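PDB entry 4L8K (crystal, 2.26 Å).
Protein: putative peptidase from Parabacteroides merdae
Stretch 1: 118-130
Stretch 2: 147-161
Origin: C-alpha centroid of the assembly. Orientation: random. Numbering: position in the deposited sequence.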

ATOM      1  N   ASP A 118      24.925  10.585 -13.338  1.00 23.56           N
ATOM      2  CA  ASP A 118      24.928   9.119 -13.401  1.00 22.75           C
ATOM      3  C   ASP A 118      25.330   8.433 -12.074  1.00 25.58           C
ATOM      4  O   ASP A 118      25.661   7.244 -12.087  1.00 23.37           O
ATOM      5  CB  ASP A 118      25.852   8.648 -14.550  1.00 24.90           C
ATOM      6  CG  ASP A 118      25.411   9.158 -15.912  1.00 28.37           C
ATOM      7  OD1 ASP A 118      24.257   8.874 -16.307  1.00 30.90           O
ATOM      8  OD2 ASP A 118      26.209   9.864 -16.569  1.00 25.38           O
ATOM      9  N   GLN A 119      25.231   9.145 -10.928  1.00 23.81           N
ATOM     10  CA  GLN A 119      25.578   8.595  -9.607  1.00 22.97           C
ATOM     11  C   GLN A 119      24.416   7.890  -8.960  1.00 25.21           C
ATOM     12  O   GLN A 119      24.641   7.079  -8.050  1.00 21.45           O
ATOM     13  CB  GLN A 119      26.058   9.695  -8.640  1.00 24.47           C
ATOM     14  CG  GLN A 119      27.375  10.394  -9.046  1.00 33.04           C
ATOM     15  CD  GLN A 119      27.697  11.591  -8.165  1.00 36.29           C
ATOM     16  OE1 GLN A 119      28.556  11.539  -7.269  1.00 33.03           O
ATOM     17  NE2 GLN A 119      26.975  12.680  -8.362  1.00 19.94           N
ATOM     18  N   ILE A 120      23.166   8.236  -9.381  1.00 21.48           N
ATOM     19  CA  ILE A 120      21.959   7.694  -8.750  1.00 20.82           C
ATOM     20  C   ILE A 120      21.037   7.031  -9.769  1.00 24.50           C
ATOM     21  O   ILE A 120      20.700   7.627 -10.795  1.00 23.46           O
ATOM     22  CB  ILE A 120      21.242   8.862  -7.989  1.00 23.52           C
ATOM     23  CG1 ILE A 120      22.060   9.211  -6.702  1.00 23.35           C
ATOM     24  CG2 ILE A 120      19.753   8.520  -7.645  1.00 20.58           C
ATOM     25  CD1 ILE A 120      21.682  10.446  -6.061  1.00 33.78           C
ATOM     26  N   GLY A 121      20.652   5.796  -9.473  1.00 20.59           N
ATOM     27  CA  GLY A 121      19.686   5.044 -10.260  1.00 19.35           C
ATOM     28  C   GLY A 121      18.275   5.365  -9.792  1.00 22.56           C
ATOM     29  O   GLY A 121      17.988   5.309  -8.599  1.00 22.82           O
ATOM     30  N   TYR A 122      17.389   5.768 -10.693  1.00 20.77           N
ATOM     31  CA  TYR A 122      15.996   6.070 -10.314  1.00 18.63           C
ATOM     32  C   TYR A 122      15.051   5.080 -11.017  1.00 21.29           C
ATOM     33  O   TYR A 122      15.145   4.876 -12.220  1.00 18.83           O
ATOM     34  CB  TYR A 122      15.625   7.541 -10.602  1.00 17.31           C
ATOM     35  CG  TYR A 122      14.143   7.851 -10.419  1.00 18.17           C
ATOM     36  CD1 TYR A 122      13.610   8.116  -9.157  1.00 17.63           C
ATOM     37  CD2 TYR A 122      13.263   7.816 -11.502  1.00 18.02           C
ATOM     38  CE1 TYR A 122      12.247   8.357  -8.979  1.00 17.42           C
ATOM     39  CE2 TYR A 122      11.890   8.018 -11.327  1.00 17.73           C
ATOM     40  CZ  TYR A 122      11.390   8.307 -10.071  1.00 21.73           C
ATOM     41  OH  TYR A 122      10.041   8.533  -9.921  1.00 19.46           O
ATOM     42  N   VAL A 123      14.181   4.435 -10.240  1.00 18.85           N
ATOM     43  CA  VAL A 123      13.166   3.520 -10.769  1.00 17.45           C
ATOM     44  C   VAL A 123      11.780   4.020 -10.336  1.00 21.02           C
ATOM     45  O   VAL A 123      11.563   4.312  -9.163  1.00 20.66           O
ATOM     46  CB  VAL A 123      13.366   2.015 -10.346  1.00 21.03           C
ATOM     47  CG1 VAL A 123      12.323   1.101 -10.997  1.00 19.27           C
ATOM     48  CG2 VAL A 123      14.778   1.506 -10.648  1.00 21.28           C
ATOM     49  N   TYR A 124      10.847   4.105 -11.281  1.00 18.58           N
ATOM     50  CA  TYR A 124       9.448   4.325 -10.958  1.00 18.06           C
ATOM     51  C   TYR A 124       8.688   3.033 -11.284  1.00 22.50           C
ATOM     52  O   TYR A 124       8.750   2.519 -12.412  1.00 22.49           O
ATOM     53  CB  TYR A 124       8.803   5.534 -11.646  1.00 19.16           C
ATOM     54  CG  TYR A 124       7.371   5.706 -11.181  1.00 19.02           C
ATOM     55  CD1 TYR A 124       7.081   5.981  -9.845  1.00 19.90           C
ATOM     56  CD2 TYR A 124       6.304   5.515 -12.053  1.00 18.78           C
ATOM     57  CE1 TYR A 124       5.767   6.089  -9.394  1.00 17.56           C
ATOM     58  CE2 TYR A 124       4.982   5.655 -11.622  1.00 18.89           C
ATOM     59  CZ  TYR A 124       4.719   5.908 -10.281  1.00 25.56           C
ATOM     60  OH  TYR A 124       3.438   5.981  -9.802  1.00 23.31           O
ATOM     61  N   TYR A 125       8.014   2.488 -10.278  1.00 18.35           N
ATOM     62  CA  TYR A 125       7.205   1.291 -10.437  1.00 16.77           C
ATOM     63  C   TYR A 125       5.765   1.652 -10.020  1.00 20.17           C
ATOM     64  O   TYR A 125       5.436   1.673  -8.833  1.00 20.10           O
ATOM     65  CB  TYR A 125       7.803   0.118  -9.632  1.00 16.57           C
ATOM     66  CG  TYR A 125       7.148  -1.208  -9.961  1.00 17.20           C
ATOM     67  CD1 TYR A 125       7.099  -1.679 -11.269  1.00 19.94           C
ATOM     68  CD2 TYR A 125       6.591  -1.997  -8.964  1.00 17.44           C
ATOM     69  CE1 TYR A 125       6.498  -2.903 -11.577  1.00 21.73           C
ATOM     70  CE2 TYR A 125       6.001  -3.227  -9.260  1.00 19.00           C
ATOM     71  CZ  TYR A 125       5.980  -3.686 -10.566  1.00 24.87           C
ATOM     72  OH  TYR A 125       5.394  -4.884 -10.871  1.00 25.39           O
ATOM     73  N   GLY A 126       4.948   2.003 -11.010  1.00 17.11           N
ATOM     74  CA  GLY A 126       3.592   2.483 -10.782  1.00 16.24           C
ATOM     75  C   GLY A 126       2.539   1.471 -10.402  1.00 21.75           C
ATOM     76  O   GLY A 126       1.500   1.846  -9.851  1.00 23.23           O
ATOM     77  N   SER A 127       2.741   0.197 -10.753  1.00 18.51           N
ATOM     78  CA  SER A 127       1.716  -0.821 -10.502  1.00 17.58           C
ATOM     79  C   SER A 127       2.306  -2.203 -10.330  1.00 19.06           C
ATOM     80  O   SER A 127       3.035  -2.643 -11.209  1.00 19.89           O
ATOM     81  CB  SER A 127       0.712  -0.848 -11.664  1.00 17.81           C
ATOM     82  OG  SER A 127      -0.279  -1.840 -11.436  1.00 27.86           O
ATOM     83  N   PHE A 128       1.915  -2.920  -9.258  1.00 15.63           N
ATOM     84  CA  PHE A 128       2.320  -4.316  -9.055  1.00 17.11           C
ATOM     85  C   PHE A 128       1.485  -5.265  -9.959  1.00 24.01           C
ATOM     86  O   PHE A 128       1.667  -6.475  -9.874  1.00 22.85           O
ATOM     87  CB  PHE A 128       2.267  -4.745  -7.555  1.00 18.59           C
ATOM     88  CG  PHE A 128       3.459  -4.278  -6.755  1.00 19.36           C
ATOM     89  CD1 PHE A 128       4.651  -4.979  -6.785  1.00 23.26           C
ATOM     90  CD2 PHE A 128       3.414  -3.088  -6.046  1.00 20.83           C
ATOM     91  CE1 PHE A 128       5.772  -4.512  -6.089  1.00 24.59           C
ATOM     92  CE2 PHE A 128       4.534  -2.623  -5.351  1.00 24.28           C
ATOM     93  CZ  PHE A 128       5.697  -3.351  -5.356  1.00 23.30           C
ATOM     94  N   SER A 129       0.587  -4.704 -10.839  1.00 22.98           N
ATOM     95  CA  SER A 129      -0.208  -5.433 -11.840  1.00 23.09           C
ATOM     96  C   SER A 129       0.552  -5.489 -13.158  1.00 30.05           C
ATOM     97  O   SER A 129       0.268  -6.314 -14.013  1.00 31.22           O
ATOM     98  CB  SER A 129      -1.570  -4.781 -12.053  1.00 26.66           C
ATOM     99  OG  SER A 129      -2.422  -4.991 -10.940  1.00 36.93           O
ATOM    100  N   SER A 130       1.521  -4.597 -13.325  1.00 28.34           N
ATOM    101  CA  SER A 130       2.396  -4.558 -14.489  1.00 27.68           C
ATOM    102  C   SER A 130       3.647  -5.343 -14.121  1.00 29.27           C
ATOM    103  O   SER A 130       4.430  -4.907 -13.283  1.00 29.26           O
ATOM    104  CB  SER A 130       2.698  -3.113 -14.881  1.00 30.87           C
ATOM    105  OG  SER A 130       3.029  -3.036 -16.256  1.00 47.38           O
ATOM    106  N   CYS A 147      26.451   3.370 -10.154  1.00 26.27           N
ATOM    107  CA  CYS A 147      25.709   4.255  -9.260  1.00 25.27           C
ATOM    108  C   CYS A 147      26.019   3.953  -7.776  1.00 28.63           C
ATOM    109  O   CYS A 147      26.237   2.804  -7.384  1.00 28.08           O
ATOM    110  CB  CYS A 147      24.210   4.168  -9.546  1.00 24.37           C
ATOM    111  SG  CYS A 147      23.757   4.579 -11.253  1.00 27.93           S
ATOM    112  N   LYS A 148      26.039   5.016  -6.980  1.00 26.69           N
ATOM    113  CA  LYS A 148      26.248   5.097  -5.515  1.00 26.63           C
ATOM    114  C   LYS A 148      25.025   4.542  -4.750  1.00 30.27           C
ATOM    115  O   LYS A 148      25.162   3.971  -3.671  1.00 31.33           O
ATOM    116  CB  LYS A 148      26.402   6.599  -5.159  1.00 28.10           C
ATOM    117  CG  LYS A 148      27.546   6.972  -4.274  1.00 38.65           C
ATOM    118  CD  LYS A 148      27.605   8.468  -4.104  1.00 40.28           C
ATOM    119  CE  LYS A 148      28.269   8.868  -2.802  1.00 56.17           C
ATOM    120  NZ  LYS A 148      27.401   8.654  -1.611  1.00 67.35           N
ATOM    121  N   GLY A 149      23.838   4.805  -5.278  1.00 25.46           N
ATOM    122  CA  GLY A 149      22.607   4.356  -4.642  1.00 23.88           C
ATOM    123  C   GLY A 149      21.440   4.327  -5.587  1.00 24.39           C
ATOM    124  O   GLY A 149      21.554   4.761  -6.731  1.00 21.72           O
ATOM    125  N   LEU A 150      20.302   3.828  -5.083  1.00 21.84           N
ATOM    126  CA  LEU A 150      19.087   3.636  -5.844  1.00 21.16           C
ATOM    127  C   LEU A 150      17.896   4.292  -5.195  1.00 24.78           C
ATOM    128  O   LEU A 150      17.720   4.218  -3.981  1.00 24.21           O
ATOM    129  CB  LEU A 150      18.825   2.112  -5.982  1.00 21.23           C
ATOM    130  CG  LEU A 150      17.542   1.642  -6.727  1.00 24.99           C
ATOM    131  CD1 LEU A 150      17.770   1.648  -8.224  1.00 26.87           C
ATOM    132  CD2 LEU A 150      17.174   0.248  -6.326  1.00 21.80           C
ATOM    133  N   ILE A 151      17.036   4.870  -6.032  1.00 20.91           N
ATOM    134  CA  ILE A 151      15.736   5.398  -5.631  1.00 19.95           C
ATOM    135  C   ILE A 151      14.704   4.440  -6.246  1.00 21.38           C
ATOM    136  O   ILE A 151      14.697   4.246  -7.479  1.00 19.63           O
ATOM    137  CB  ILE A 151      15.497   6.909  -6.011  1.00 22.19           C
ATOM    138  CG1 ILE A 151      16.510   7.845  -5.304  1.00 21.92           C
ATOM    139  CG2 ILE A 151      14.039   7.356  -5.710  1.00 19.19           C
ATOM    140  CD1 ILE A 151      16.547   9.341  -5.893  1.00 16.91           C
ATOM    141  N   PHE A 152      13.885   3.788  -5.382  1.00 16.88           N
ATOM    142  CA  PHE A 152      12.823   2.886  -5.832  1.00 16.52           C
ATOM    143  C   PHE A 152      11.482   3.559  -5.483  1.00 21.61           C
ATOM    144  O   PHE A 152      11.034   3.544  -4.344  1.00 23.23           O
ATOM    145  CB  PHE A 152      12.966   1.459  -5.244  1.00 17.75           C
ATOM    146  CG  PHE A 152      12.247   0.429  -6.088  1.00 18.83           C
ATOM    147  CD1 PHE A 152      10.872   0.222  -5.946  1.00 21.23           C
ATOM    148  CD2 PHE A 152      12.928  -0.290  -7.071  1.00 19.62           C
ATOM    149  CE1 PHE A 152      10.201  -0.712  -6.751  1.00 21.57           C
ATOM    150  CE2 PHE A 152      12.262  -1.224  -7.871  1.00 22.05           C
ATOM    151  CZ  PHE A 152      10.905  -1.434  -7.701  1.00 20.81           C
ATOM    152  N   ASP A 153      10.892   4.215  -6.453  1.00 19.58           N
ATOM    153  CA  ASP A 153       9.685   5.023  -6.245  1.00 19.07           C
ATOM    154  C   ASP A 153       8.411   4.217  -6.508  1.00 21.19           C
ATOM    155  O   ASP A 153       8.130   3.831  -7.654  1.00 18.63           O
ATOM    156  CB  ASP A 153       9.768   6.267  -7.169  1.00 20.28           C
ATOM    157  CG  ASP A 153       8.736   7.363  -6.975  1.00 19.77           C
ATOM    158  OD1 ASP A 153       7.831   7.194  -6.126  1.00 20.09           O
ATOM    159  OD2 ASP A 153       8.837   8.392  -7.664  1.00 23.66           O
ATOM    160  N   VAL A 154       7.622   3.997  -5.434  1.00 18.61           N
ATOM    161  CA  VAL A 154       6.335   3.271  -5.509  1.00 16.88           C
ATOM    162  C   VAL A 154       5.164   4.195  -5.071  1.00 21.05           C
ATOM    163  O   VAL A 154       4.124   3.713  -4.618  1.00 19.52           O
ATOM    164  CB  VAL A 154       6.330   1.924  -4.728  1.00 18.38           C
ATOM    165  CG1 VAL A 154       7.246   0.895  -5.391  1.00 17.05           C
ATOM    166  CG2 VAL A 154       6.656   2.119  -3.242  1.00 17.41           C
ATOM    167  N   ARG A 155       5.338   5.516  -5.207  1.00 17.15           N
ATOM    168  CA  ARG A 155       4.265   6.463  -4.928  1.00 17.11           C
ATOM    169  C   ARG A 155       3.171   6.269  -5.969  1.00 21.62           C
ATOM    170  O   ARG A 155       3.490   5.988  -7.128  1.00 22.07           O
ATOM    171  CB  ARG A 155       4.775   7.912  -4.976  1.00 17.61           C
ATOM    172  CG  ARG A 155       5.694   8.280  -3.819  1.00 20.68           C
ATOM    173  CD  ARG A 155       6.234   9.703  -3.958  1.00 14.80           C
ATOM    174  NE  ARG A 155       7.124   9.823  -5.117  1.00 13.23           N
ATOM    175  CZ  ARG A 155       7.555  10.969  -5.634  1.00 23.57           C
ATOM    176  NH1 ARG A 155       7.148  12.131  -5.129  1.00 14.98           N
ATOM    177  NH2 ARG A 155       8.383  10.965  -6.672  1.00 20.24           N
ATOM    178  N   ASP A 156       1.896   6.377  -5.564  1.00 16.88           N
ATOM    179  CA  ASP A 156       0.741   6.192  -6.438  1.00 16.88           C
ATOM    180  C   ASP A 156       0.628   4.747  -6.967  1.00 22.04           C
ATOM    181  O   ASP A 156       0.005   4.525  -7.991  1.00 21.53           O
ATOM    182  CB  ASP A 156       0.733   7.207  -7.591  1.00 18.54           C
ATOM    183  CG  ASP A 156       0.087   8.525  -7.219  1.00 27.34           C
ATOM    184  OD1 ASP A 156       0.092   8.877  -6.014  1.00 27.29           O
ATOM    185  OD2 ASP A 156      -0.419   9.204  -8.126  1.00 37.50           O
ATOM    186  N   ASN A 157       1.201   3.773  -6.251  1.00 18.97           N
ATOM    187  CA  ASN A 157       1.108   2.380  -6.648  1.00 18.63           C
ATOM    188  C   ASN A 157       0.099   1.703  -5.717  1.00 23.03           C
ATOM    189  O   ASN A 157       0.401   1.417  -4.563  1.00 20.79           O
ATOM    190  CB  ASN A 157       2.496   1.704  -6.632  1.00 18.52           C
ATOM    191  CG  ASN A 157       2.525   0.267  -7.129  1.00 28.98           C
ATOM    192  OD1 ASN A 157       1.532  -0.475  -7.050  1.00 14.31           O
ATOM    193  ND2 ASN A 157       3.700  -0.177  -7.602  1.00 12.15           N
ATOM    194  N   GLY A 158      -1.111   1.500  -6.240  1.00 20.67           N
ATOM    195  CA  GLY A 158      -2.235   0.887  -5.541  1.00 19.64           C
ATOM    196  C   GLY A 158      -2.152  -0.620  -5.355  1.00 24.07           C
ATOM    197  O   GLY A 158      -3.111  -1.238  -4.907  1.00 24.79           O
ATOM    198  N   GLY A 159      -1.001  -1.212  -5.663  1.00 21.31           N
ATOM    199  CA  GLY A 159      -0.785  -2.644  -5.497  1.00 21.29           C
ATOM    200  C   GLY A 159      -0.925  -3.437  -6.774  1.00 23.67           C
ATOM    201  O   GLY A 159      -0.720  -2.916  -7.867  1.00 21.65           O
ATOM    202  N   GLY A 160      -1.253  -4.710  -6.615  1.00 23.01           N
ATOM    203  CA  GLY A 160      -1.383  -5.654  -7.713  1.00 23.09           C
ATOM    204  C   GLY A 160      -0.941  -7.036  -7.287  1.00 28.83           C
ATOM    205  O   GLY A 160      -1.386  -7.543  -6.244  1.00 29.35           O
ATOM    206  N   SER A 161      -0.039  -7.650  -8.066  1.00 25.06           N
ATOM    207  CA  SER A 161       0.339  -9.028  -7.763  1.00 25.79           C
ATOM    208  C   SER A 161       1.529  -9.142  -6.858  1.00 31.17           C
ATOM    209  O   SER A 161       2.593  -8.570  -7.125  1.00 31.03           O
ATOM    210  CB  SER A 161       0.580  -9.837  -9.030  1.00 28.64           C
ATOM    211  OG  SER A 161       0.917 -11.178  -8.712  1.00 35.35           O
TER
HETATM  212  O   HOH W   1      -1.616   1.582  -9.134  1.00 25.58           O
HETATM  213  O   HOH W   2       0.025   3.950 -10.658  1.00 42.00           O
HETATM  214  O   HOH W   3      -1.843  -1.123  -9.402  1.00 19.06           O

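Two neighbouring parallel strands, one starting at I120 and the other running from G149 to D153, lie at 13° to each other, and the loops that follow them stay in contact. C147 points its side chain toward stretch 1, where SG lies 3.8 Å from G121 N. The first backbone link is K148 N to Q119 O (2.7 Å); the lysine's CB also points toward stretch 1, but the end of the chain leads away. From G149 the parallel ladder begins, pairing I120 with G149 and continuing in step to Y124 with D153; the N atoms of G121, V123 and Y125 donate to the O atoms of G149, I151 and D153. G149 O accepts from G121 N (3.1 Å). L150 sits beside G121, which has no side chain, and its CD1 reaches V123 CG2 (3.9 Å). I151 bonds to stretch 1 through both its N and its O, I151 N to G121 O and V123 N to I151 O, each 2.8 Å, while its side chain lies on the sheet face of I120 and Y122: CD1 meets I120 CG2 at 3.7 Å and CG2 meets the edge of the Y122 ring, 3.6 Å from Y122 CD1. F152 shares the other face with V123; its CE2 is 3.9 Å from V123 CG1 and its CE1 3.8 Å from Y125 CB.

D153 is the polar centre of the contact. Its backbone continues the ladder through D153 N to V123 O (2.8 Å) and a nearly straight bond, 177° at the hydrogen, from Y125 N to D153 O (2.9 Å). Its carboxylate takes the Y122 hydroxyl, OH to D153 OD2 at 2.6 Å, and the same OD2 forms a salt bridge with R155 NH2 (2.8 Å). D153 OD1 accepts from R155 NE (2.9 Å) and R155 N (3.1 Å), so the arginine is gripped by side chain and backbone alike. R155 O in turn receives the Y124 hydroxyl, OH to O 2.7 Å.

A type II turn from V154 to N157 then brings the N157 side chain toward stretch 1. N157 ND2 donates to Y125 O (2.8 Å), whereas N157 OD1 accepts from G159 N (3.0 Å) and, weakly, from F128 N (3.3 Å). One water joins G126 O to D156 O, and another links G126 O to G158 N. G159 O accepts from F128 N (3.0 Å). At G160 a CB would lie 2.3 Å from both S129 N and F128 C, and the backbone angles by themselves call for glycine. S161 N closes the contact on F128 O (2.7 Å).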